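Local structure of hypothetical protein (Geobacillus stearothermophilus, 1U84) at residues A[10-13]-A[14-17]. The protein is of unknown function, a small all-helical protein that belongs to the DUF1871 family. Numbering follows the deposited sequence.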
loop_
_atom_site.group_PDB
_atom_site.type_symbol
_atom_site.label_atom_id
_atom_site.label_comp_id
_atom_site.label_asym_id
_atom_site.label_seq_id
_atom_site.Cartn_x
_atom_site.Cartn_y
_atom_site.Cartn_z
ATOM N N ASN A 10 7.199 -10.185 -0.332
ATOM C CA ASN A 10 7.003 -9.024 -1.185
ATOM C C ASN A 10 5.965 -9.235 -2.265
ATOM O O ASN A 10 5.171 -8.338 -2.519
ATOM C CB ASN A 10 8.342 -8.557 -1.766
ATOM C CG ASN A 10 9.248 -7.963 -0.691
ATOM O OD1 ASN A 10 8.768 -7.560 0.365
ATOM N ND2 ASN A 10 10.557 -7.966 -0.936
ATOM N N ARG A 11 5.959 -10.409 -2.887
ATOM C CA ARG A 11 4.957 -10.656 -3.941
ATOM C C ARG A 11 3.549 -10.559 -3.355
ATOM O O ARG A 11 2.634 -9.998 -3.994
ATOM C CB ARG A 11 5.196 -11.999 -4.664
ATOM C CG ARG A 11 6.395 -11.967 -5.600
ATOM C CD ARG A 11 6.479 -13.250 -6.467
ATOM N NE ARG A 11 6.412 -14.489 -5.690
ATOM C CZ ARG A 11 7.468 -15.157 -5.223
ATOM N NH1 ARG A 11 8.703 -14.710 -5.441
ATOM N NH2 ARG A 11 7.287 -16.283 -4.527
ATOM N N LEU A 12 3.378 -11.102 -2.148
ATOM C CA LEU A 12 2.072 -11.072 -1.475
ATOM C C LEU A 12 1.663 -9.637 -1.142
ATOM O O LEU A 12 0.527 -9.212 -1.412
ATOM C CB LEU A 12 2.106 -11.931 -0.212
ATOM C CG LEU A 12 0.756 -12.281 0.387
ATOM C CD1 LEU A 12 -0.183 -12.860 -0.684
ATOM C CD2 LEU A 12 1.017 -13.273 1.495
ATOM N N LEU A 13 2.597 -8.873 -0.581
ATOM C CA LEU A 13 2.337 -7.465 -0.337
ATOM C C LEU A 13 1.939 -6.726 -1.623
ATOM O O LEU A 13 0.973 -5.976 -1.638
ATOM C CB LEU A 13 3.553 -6.753 0.288
ATOM C CG LEU A 13 3.876 -7.192 1.712
ATOM C CD1 LEU A 13 5.287 -6.788 2.034
ATOM C CD2 LEU A 13 2.891 -6.573 2.714
ATOM N N LEU A 14 2.696 -6.930 -2.685
ATOM C CA LEU A 14 2.358 -6.307 -3.968
ATOM C C LEU A 14 0.965 -6.713 -4.458
ATOM O O LEU A 14 0.214 -5.868 -4.982
ATOM C CB LEU A 14 3.405 -6.569 -5.056
ATOM C CG LEU A 14 4.768 -5.872 -4.854
ATOM C CD1 LEU A 14 5.815 -6.478 -5.781
ATOM C CD2 LEU A 14 4.704 -4.337 -5.006
ATOM N N GLU A 15 0.639 -7.991 -4.342
ATOM C CA GLU A 15 -0.718 -8.460 -4.689
ATOM C C GLU A 15 -1.806 -7.748 -3.915
ATOM O O GLU A 15 -2.784 -7.256 -4.500
ATOM C CB GLU A 15 -0.840 -9.969 -4.518
ATOM C CG GLU A 15 -0.181 -10.760 -5.622
ATOM C CD GLU A 15 -0.147 -12.254 -5.296
ATOM O OE1 GLU A 15 0.445 -12.630 -4.249
ATOM O OE2 GLU A 15 -0.705 -13.048 -6.091
ATOM N N TRP A 16 -1.627 -7.653 -2.602
ATOM C CA TRP A 16 -2.588 -6.950 -1.750
ATOM C C TRP A 16 -2.737 -5.484 -2.132
ATOM O O TRP A 16 -3.843 -4.943 -2.128
ATOM C CB TRP A 16 -2.158 -7.055 -0.290
ATOM C CG TRP A 16 -2.354 -8.411 0.316
ATOM C CD1 TRP A 16 -2.597 -9.591 -0.336
ATOM C CD2 TRP A 16 -2.211 -8.738 1.697
ATOM N NE1 TRP A 16 -2.697 -10.619 0.568
ATOM C CE2 TRP A 16 -2.437 -10.124 1.824
ATOM C CE3 TRP A 16 -1.956 -7.987 2.850
ATOM C CZ2 TRP A 16 -2.394 -10.774 3.065
ATOM C CZ3 TRP A 16 -1.897 -8.644 4.082
ATOM C CH2 TRP A 16 -2.134 -10.022 4.177
ATOM N N ILE A 17 -1.619 -4.818 -2.466
ATOM C CA ILE A 17 -1.685 -3.403 -2.771
ATOM C C ILE A 17 -2.431 -3.221 -4.084
ATOM O O ILE A 17 -3.334 -2.391 -4.163
ATOM C CB ILE A 17 -0.300 -2.729 -2.821
ATOM C CG1 ILE A 17 0.356 -2.818 -1.463
ATOM C CG2 ILE A 17 -0.474 -1.273 -3.253
ATOM C CD1 ILE A 17 1.927 -2.802 -1.520
#
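L12 and W16, one helical turn apart, show how the i to i+4 spacing lets an aliphatic side chain lie against an aromatic one. The CG of L12 sits over one face of the indole, 3.7 Å above its plane and displaced toward the rim, while L12 CD1 comes within 3.6 Å of W16 NE1. Because L12 turns its CG anti to the backbone N (chi1 -165°), the branch is carried forward along the helix toward the ring. L12 CD1 also lies 3.6 Å from OE1 of E15, whose extended chain slants across the leucine. Were L12 replaced by an alanine, the CG and CD1 contacts with the indole would be lost, and the ring would probably be left freer to turn.

Beneath the side chains run four i to i+4 backbone hydrogen bonds, the regular pattern of an alpha-helix; the one from W16 N to L12 O measures 2.9 Å and is nearly straight at 168°. Packing is close on the buried side, where I17 CG1 approaches L13 O to 3.2 Å. The solvent side is looser: R11 and E15 are both exposed, and with 6.4 Å between R11 NE and E15 OE1 their opposite charges form no salt bridge, though a weak attraction through the intervening space is possible.

Both segments belong to helix 8-20, which packs against two others. L12, L13 and W16 all touch L81 of helix 68-85, whereas L13, L14 and I17 meet L38, A34 and V37 of helix 31-41, respectively, so that L13 contributes to both interfaces.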